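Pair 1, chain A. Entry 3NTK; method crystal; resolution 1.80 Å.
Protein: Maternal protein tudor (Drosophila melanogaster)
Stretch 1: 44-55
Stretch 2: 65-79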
# COMPACT_ATOMS: atom_id res chain seq x y z
N ALA A 44 -13.49 -19.51 8.71
CA ALA A 44 -12.08 -19.72 8.41
C ALA A 44 -11.87 -19.93 6.92
O ALA A 44 -12.72 -20.49 6.24
CB ALA A 44 -11.55 -20.93 9.18
N PHE A 45 -10.73 -19.46 6.43
CA PHE A 45 -10.38 -19.62 5.03
C PHE A 45 -9.27 -20.66 5.03
O PHE A 45 -8.27 -20.49 5.72
CB PHE A 45 -9.86 -18.31 4.45
CG PHE A 45 -9.41 -18.41 3.02
CD1 PHE A 45 -10.32 -18.68 2.01
CD2 PHE A 45 -8.06 -18.27 2.69
CE1 PHE A 45 -9.91 -18.80 0.68
CE2 PHE A 45 -7.64 -18.39 1.37
CZ PHE A 45 -8.56 -18.65 0.36
N SER A 46 -9.46 -21.74 4.27
CA SER A 46 -8.46 -22.80 4.24
C SER A 46 -7.89 -23.11 2.86
O SER A 46 -6.98 -23.93 2.74
CB SER A 46 -9.06 -24.08 4.85
OG SER A 46 -10.26 -24.45 4.21
N ASP A 47 -8.41 -22.46 1.82
CA ASP A 47 -7.93 -22.68 0.46
C ASP A 47 -6.66 -21.86 0.22
O ASP A 47 -6.64 -20.96 -0.63
CB ASP A 47 -9.00 -22.28 -0.56
CG ASP A 47 -8.55 -22.49 -2.00
OD1 ASP A 47 -8.26 -23.65 -2.37
OD2 ASP A 47 -8.48 -21.49 -2.76
N LEU A 48 -5.61 -22.16 0.97
CA LEU A 48 -4.36 -21.42 0.85
C LEU A 48 -3.58 -21.74 -0.43
O LEU A 48 -3.06 -22.84 -0.59
CB LEU A 48 -3.47 -21.67 2.07
CG LEU A 48 -4.10 -21.36 3.43
CD1 LEU A 48 -3.06 -21.52 4.53
CD2 LEU A 48 -4.67 -19.95 3.43
N LYS A 49 -3.52 -20.76 -1.32
CA LYS A 49 -2.81 -20.90 -2.58
C LYS A 49 -2.38 -19.50 -3.01
O LYS A 49 -3.07 -18.52 -2.71
CB LYS A 49 -3.73 -21.50 -3.65
CG LYS A 49 -4.90 -20.60 -4.04
CD LYS A 49 -5.76 -21.23 -5.12
CE LYS A 49 -6.91 -20.32 -5.51
NZ LYS A 49 -7.76 -20.92 -6.58
N GLU A 50 -1.25 -19.40 -3.69
CA GLU A 50 -0.77 -18.11 -4.15
C GLU A 50 -1.85 -17.43 -4.98
O GLU A 50 -2.51 -18.07 -5.80
CB GLU A 50 0.51 -18.26 -4.98
CG GLU A 50 1.66 -18.94 -4.25
CD GLU A 50 2.95 -18.94 -5.06
OE1 GLU A 50 2.91 -19.35 -6.24
OE2 GLU A 50 4.00 -18.54 -4.51
N GLY A 51 -2.04 -16.13 -4.76
CA GLY A 51 -3.03 -15.39 -5.51
C GLY A 51 -4.40 -15.31 -4.85
O GLY A 51 -5.20 -14.44 -5.19
N ALA A 52 -4.67 -16.21 -3.91
CA ALA A 52 -5.96 -16.22 -3.23
C ALA A 52 -6.20 -14.95 -2.43
O ALA A 52 -5.28 -14.43 -1.79
CB ALA A 52 -6.04 -17.43 -2.30
N LEU A 53 -7.43 -14.45 -2.49
CA LEU A 53 -7.80 -13.24 -1.76
C LEU A 53 -8.57 -13.67 -0.52
O LEU A 53 -9.39 -14.58 -0.57
CB LEU A 53 -8.68 -12.35 -2.64
CG LEU A 53 -8.51 -10.84 -2.46
CD1 LEU A 53 -7.09 -10.45 -2.87
CD2 LEU A 53 -9.53 -10.10 -3.31
N CYS A 54 -8.31 -13.01 0.60
CA CYS A 54 -8.99 -13.35 1.84
C CYS A 54 -8.86 -12.21 2.84
O CYS A 54 -8.49 -11.09 2.49
CB CYS A 54 -8.37 -14.62 2.44
SG CYS A 54 -6.62 -14.42 2.92
N VAL A 55 -9.19 -12.52 4.09
CA VAL A 55 -9.09 -11.58 5.19
C VAL A 55 -8.03 -12.23 6.06
O VAL A 55 -8.15 -13.39 6.42
CB VAL A 55 -10.42 -11.48 5.97
CG1 VAL A 55 -10.25 -10.58 7.18
CG2 VAL A 55 -11.51 -10.92 5.06
N TYR A 65 -7.28 -7.51 7.83
CA TYR A 65 -7.29 -6.69 6.61
C TYR A 65 -7.49 -7.57 5.37
O TYR A 65 -7.30 -8.79 5.43
CB TYR A 65 -5.94 -5.99 6.41
CG TYR A 65 -5.48 -5.08 7.52
CD1 TYR A 65 -6.05 -3.82 7.70
CD2 TYR A 65 -4.44 -5.47 8.36
CE1 TYR A 65 -5.59 -2.96 8.70
CE2 TYR A 65 -3.97 -4.61 9.36
CZ TYR A 65 -4.55 -3.36 9.52
OH TYR A 65 -4.07 -2.52 10.50
N ARG A 66 -7.86 -6.95 4.26
CA ARG A 66 -8.01 -7.69 3.01
C ARG A 66 -6.58 -8.07 2.64
O ARG A 66 -5.66 -7.26 2.77
CB ARG A 66 -8.62 -6.83 1.90
CG ARG A 66 -10.08 -6.41 2.14
CD ARG A 66 -10.78 -6.04 0.84
NE ARG A 66 -10.20 -4.86 0.21
CZ ARG A 66 -10.54 -4.41 -0.99
NH1 ARG A 66 -11.46 -5.04 -1.71
NH2 ARG A 66 -9.95 -3.32 -1.48
N ALA A 67 -6.38 -9.30 2.17
CA ALA A 67 -5.05 -9.74 1.84
C ALA A 67 -4.99 -10.72 0.68
O ALA A 67 -5.95 -11.44 0.40
CB ALA A 67 -4.41 -10.38 3.08
N GLN A 68 -3.85 -10.72 -0.01
CA GLN A 68 -3.63 -11.64 -1.11
C GLN A 68 -2.44 -12.51 -0.73
O GLN A 68 -1.39 -12.00 -0.34
CB GLN A 68 -3.33 -10.90 -2.42
CG GLN A 68 -3.02 -11.87 -3.56
CD GLN A 68 -2.85 -11.18 -4.90
OE1 GLN A 68 -2.09 -10.22 -5.02
NE2 GLN A 68 -3.55 -11.68 -5.91
N ILE A 69 -2.62 -13.82 -0.81
CA ILE A 69 -1.54 -14.74 -0.47
C ILE A 69 -0.45 -14.69 -1.53
O ILE A 69 -0.72 -14.80 -2.73
CB ILE A 69 -2.08 -16.17 -0.35
CG1 ILE A 69 -3.11 -16.22 0.79
CG2 ILE A 69 -0.93 -17.14 -0.11
CD1 ILE A 69 -3.73 -17.58 1.01
N ARG A 70 0.79 -14.50 -1.09
CA ARG A 70 1.93 -14.43 -1.99
C ARG A 70 2.76 -15.71 -1.98
O ARG A 70 3.29 -16.12 -3.02
CB ARG A 70 2.81 -13.23 -1.61
CG ARG A 70 2.18 -11.89 -1.93
CD ARG A 70 1.96 -11.75 -3.43
NE ARG A 70 1.35 -10.47 -3.80
CZ ARG A 70 1.94 -9.29 -3.64
NH1 ARG A 70 3.16 -9.22 -3.11
NH2 ARG A 70 1.32 -8.18 -4.01
N LYS A 71 2.86 -16.33 -0.82
CA LYS A 71 3.62 -17.57 -0.67
C LYS A 71 3.01 -18.44 0.42
O LYS A 71 2.66 -17.94 1.49
CB LYS A 71 5.07 -17.27 -0.28
CG LYS A 71 5.88 -16.51 -1.31
CD LYS A 71 7.31 -16.31 -0.81
CE LYS A 71 7.99 -17.66 -0.56
NZ LYS A 71 9.36 -17.50 0.02
N VAL A 72 2.88 -19.73 0.14
CA VAL A 72 2.34 -20.66 1.13
C VAL A 72 3.53 -21.33 1.82
O VAL A 72 4.33 -22.01 1.17
CB VAL A 72 1.46 -21.74 0.47
CG1 VAL A 72 1.01 -22.76 1.51
CG2 VAL A 72 0.24 -21.10 -0.19
N LEU A 73 3.65 -21.11 3.12
CA LEU A 73 4.75 -21.67 3.90
C LEU A 73 4.29 -22.87 4.72
O LEU A 73 3.17 -23.35 4.55
CB LEU A 73 5.32 -20.60 4.84
CG LEU A 73 5.68 -19.26 4.21
CD1 LEU A 73 6.03 -18.26 5.30
CD2 LEU A 73 6.83 -19.43 3.23
N ASP A 74 5.15 -23.35 5.62
CA ASP A 74 4.80 -24.49 6.45
C ASP A 74 4.05 -24.09 7.71
O ASP A 74 4.05 -22.93 8.11
CB ASP A 74 6.07 -25.26 6.84
CG ASP A 74 6.78 -25.85 5.65
OD1 ASP A 74 7.35 -25.08 4.84
OD2 ASP A 74 6.78 -27.10 5.50
N ASP A 75 3.40 -25.08 8.32
CA ASP A 75 2.63 -24.87 9.55
C ASP A 75 1.47 -23.90 9.37
O ASP A 75 1.21 -23.06 10.24
CB ASP A 75 3.56 -24.39 10.66
CG ASP A 75 4.67 -25.38 10.95
OD1 ASP A 75 4.36 -26.57 11.16
OD2 ASP A 75 5.85 -24.96 10.96
N GLY A 76 0.77 -24.02 8.25
CA GLY A 76 -0.37 -23.15 7.99
C GLY A 76 -0.02 -21.67 7.86
O GLY A 76 -0.91 -20.82 7.93
N LYS A 77 1.26 -21.37 7.69
CA LYS A 77 1.70 -19.98 7.56
C LYS A 77 1.71 -19.56 6.09
O LYS A 77 1.92 -20.38 5.20
CB LYS A 77 3.12 -19.80 8.10
CG LYS A 77 3.29 -20.03 9.59
CD LYS A 77 4.74 -19.78 9.97
CE LYS A 77 4.99 -19.95 11.45
NZ LYS A 77 6.40 -19.61 11.79
N CYS A 78 1.48 -18.27 5.86
CA CYS A 78 1.49 -17.72 4.51
C CYS A 78 2.04 -16.31 4.55
O CYS A 78 1.85 -15.58 5.52
CB CYS A 78 0.07 -17.64 3.92
SG CYS A 78 -0.68 -19.18 3.39
N GLU A 79 2.74 -15.93 3.48
CA GLU A 79 3.24 -14.57 3.38
C GLU A 79 2.12 -13.89 2.60
O GLU A 79 1.75 -14.35 1.52
CB GLU A 79 4.53 -14.50 2.57
CG GLU A 79 5.15 -13.11 2.59
CD GLU A 79 6.12 -12.88 1.45
OE1 GLU A 79 7.04 -13.70 1.25
OE2 GLU A 79 5.97 -11.86 0.74

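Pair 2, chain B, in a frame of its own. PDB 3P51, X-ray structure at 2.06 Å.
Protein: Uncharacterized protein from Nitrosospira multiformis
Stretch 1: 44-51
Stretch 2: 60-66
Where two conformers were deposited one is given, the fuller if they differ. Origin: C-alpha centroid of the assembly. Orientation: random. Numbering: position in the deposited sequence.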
# COMPACT_ATOMS: atom_id res chain seq x y z
N GLY B 44 -2.71 -3.58 25.45
CA GLY B 44 -2.82 -5.02 25.28
C GLY B 44 -2.27 -5.52 23.96
O GLY B 44 -1.57 -4.79 23.25
N GLY B 45 -2.60 -6.76 23.62
CA GLY B 45 -2.06 -7.41 22.44
C GLY B 45 -2.43 -6.84 21.08
O GLY B 45 -1.89 -7.27 20.06
N TYR B 46 -3.35 -5.87 21.04
CA TYR B 46 -3.74 -5.27 19.77
C TYR B 46 -3.62 -3.75 19.84
O TYR B 46 -4.15 -3.03 18.99
CB TYR B 46 -5.18 -5.64 19.39
CG TYR B 46 -5.62 -6.99 19.89
CD1 TYR B 46 -5.05 -8.16 19.38
CD2 TYR B 46 -6.59 -7.11 20.88
CE1 TYR B 46 -5.45 -9.41 19.83
CE2 TYR B 46 -6.99 -8.36 21.34
CZ TYR B 46 -6.41 -9.50 20.82
OH TYR B 46 -6.79 -10.75 21.27
N SER B 47 -2.92 -3.28 20.87
CA SER B 47 -2.80 -1.85 21.12
C SER B 47 -1.50 -1.29 20.57
O SER B 47 -0.42 -1.59 21.08
CB SER B 47 -2.88 -1.58 22.62
OG SER B 47 -2.71 -0.20 22.90
N VAL B 48 -1.58 -0.46 19.55
CA VAL B 48 -0.37 0.13 18.99
C VAL B 48 0.34 0.95 20.06
O VAL B 48 -0.27 1.82 20.71
CB VAL B 48 -0.70 0.97 17.74
CG1 VAL B 48 0.54 1.69 17.23
CG2 VAL B 48 -1.27 0.06 16.67
N GLY B 49 1.62 0.67 20.25
CA GLY B 49 2.39 1.27 21.33
C GLY B 49 2.78 0.21 22.34
O GLY B 49 3.69 0.41 23.14
N ALA B 50 2.09 -0.93 22.31
CA ALA B 50 2.38 -2.02 23.23
C ALA B 50 3.80 -2.48 22.99
O ALA B 50 4.31 -2.34 21.88
CB ALA B 50 1.42 -3.19 23.00
N ARG B 51 4.44 -3.06 24.01
CA ARG B 51 5.80 -3.54 23.86
C ARG B 51 5.95 -4.94 24.44
O ARG B 51 5.12 -5.40 25.22
CB ARG B 51 6.79 -2.59 24.53
CG ARG B 51 6.53 -1.13 24.21
CD ARG B 51 7.54 -0.23 24.90
NE ARG B 51 8.78 -0.18 24.13
CZ ARG B 51 9.88 0.46 24.52
NH1 ARG B 51 9.90 1.10 25.69
NH2 ARG B 51 10.95 0.46 23.74
N ASP B 60 10.56 -5.40 21.51
CA ASP B 60 9.72 -4.96 20.37
C ASP B 60 8.64 -3.96 20.79
O ASP B 60 8.06 -4.09 21.87
CB ASP B 60 8.97 -6.16 19.76
CG ASP B 60 9.88 -7.16 19.05
OD1 ASP B 60 11.02 -6.81 18.67
OD2 ASP B 60 9.43 -8.31 18.83
N THR B 61 8.34 -2.99 19.92
CA THR B 61 7.17 -2.14 20.07
C THR B 61 6.21 -2.31 18.89
O THR B 61 6.64 -2.32 17.74
CB THR B 61 7.56 -0.66 20.15
OG1 THR B 61 8.45 -0.46 21.26
CG2 THR B 61 6.34 0.21 20.36
N LEU B 62 4.91 -2.45 19.17
CA LEU B 62 3.90 -2.55 18.12
C LEU B 62 3.70 -1.16 17.50
O LEU B 62 3.31 -0.21 18.20
CB LEU B 62 2.57 -3.06 18.69
CG LEU B 62 1.40 -3.38 17.75
CD1 LEU B 62 1.79 -4.45 16.74
CD2 LEU B 62 0.18 -3.82 18.56
N ILE B 63 3.97 -1.03 16.21
CA ILE B 63 3.89 0.27 15.55
C ILE B 63 2.73 0.37 14.57
O ILE B 63 2.36 1.46 14.12
CB ILE B 63 5.21 0.62 14.84
CG1 ILE B 63 5.45 -0.34 13.66
CG2 ILE B 63 6.41 0.56 15.83
CD1 ILE B 63 6.78 -0.11 12.94
N ALA B 64 2.15 -0.78 14.21
CA ALA B 64 0.95 -0.80 13.39
C ALA B 64 0.27 -2.15 13.51
O ALA B 64 0.93 -3.19 13.66
CB ALA B 64 1.27 -0.48 11.91
N TYR B 65 -1.06 -2.13 13.47
CA TYR B 65 -1.86 -3.35 13.57
C TYR B 65 -3.08 -3.19 12.66
O TYR B 65 -3.73 -2.14 12.65
CB TYR B 65 -2.31 -3.56 15.02
CG TYR B 65 -2.94 -4.90 15.30
CD1 TYR B 65 -2.24 -5.89 15.98
CD2 TYR B 65 -4.25 -5.17 14.91
CE1 TYR B 65 -2.83 -7.13 16.26
CE2 TYR B 65 -4.85 -6.40 15.19
CZ TYR B 65 -4.13 -7.37 15.86
OH TYR B 65 -4.71 -8.59 16.14
N SER B 66 -3.37 -4.23 11.89
CA SER B 66 -4.52 -4.22 11.00
C SER B 66 -5.33 -5.51 11.14
O SER B 66 -4.86 -6.60 10.79
CB SER B 66 -4.10 -4.02 9.55
OG SER B 66 -5.25 -3.92 8.71

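Superposing N, CA and C of 14 central residues brings pair 2 onto pair 1 with an RMSD of 0.8 Å. The fit is tightest at Ala A52 and Ala B50, whose CA atoms fall 0.1 Å apart, and loosens toward Asp A47 and Gly B45, at 1.8 Å. In both pairs a type II beta turn, Lys A49 to Ala A52 and Ser B47 to Ala B50, delivers the first stretch onto an antiparallel strand.

The shared core is a pair of backbone hydrogen bonds around one strand residue. In pair 1, Gly A51 N donates to Ile A69 O (2.8 Å, 172° at the hydrogen) and Ile A69 N donates to Ala A52 O (2.9 Å, 166°). Pair 2 repeats this with Gly B49 N to Leu B62 O (2.8 Å, 147°) and Leu B62 N to Ala B50 O (2.8 Å, 170°). The turns themselves close through Ala A52 N to Lys A49 O at 3.1 Å and Ala B50 N to Ser B47 O at 2.9 Å. Both glycines have positive phi (93° and 113°); at their backbone angles a CB would be jammed against the preceding carbonyl oxygen, which by itself calls for glycine.

One step beyond the turn, Leu A53 with Gln A68 and Arg B51 with Thr B61 form equivalent non-hydrogen-bonded antiparallel bridges, with CA atoms 4.5 and 4.3 Å apart. Each bridge places its two side chains on the same face of the sheet, but the chemistry differs. Leu A53 CD1 lies 3.8 Å from Gln A68 CB, an aliphatic contact, while Gln A68 NE2 reaches back to Gly A51 O in a weak hydrogen bond of 3.3 Å. In pair 2 the bridge partners bond directly: Arg B51 NE donates to Thr B61 OG1 at 2.9 Å, with the hydroxyl oxygen at the edge of the guanidinium, near its plane.

Ile A69 and Leu B62 both point toward the first stretch, and their side-chain centres superpose within 0.7 Å. Each has the largest covered area in its pair, 104 and 86 Å². The surroundings are built differently. Leu A48 CD2 meets Ile A69 CD1 at 3.5 Å, and Ala A52 CB adds a contact to that same CD1 at 4.0 Å. Leu B62 CD2 instead packs against backbone, 3.4 Å from Ser B47 O and 4.0 Å from Tyr B46 C.

The matched positions Leu A48 and Tyr B46 keep their CA atoms within 1.4 Å, yet their side-chain centres separate by 4.5 Å. Leu A48 points toward the second stretch, its CD1 3.5 Å from Cys A78 SG. Tyr B46 points sideways and engages Tyr B65, the counterpart of Val A72: its CB sits over the Tyr B65 ring, 4.2 Å from the centroid and 14° off the normal. The two rings meet obliquely, with planes at 67°. Thus a compact aliphatic cluster in pair 1 corresponds to an aromatic pairing beside the strand leucine in pair 2.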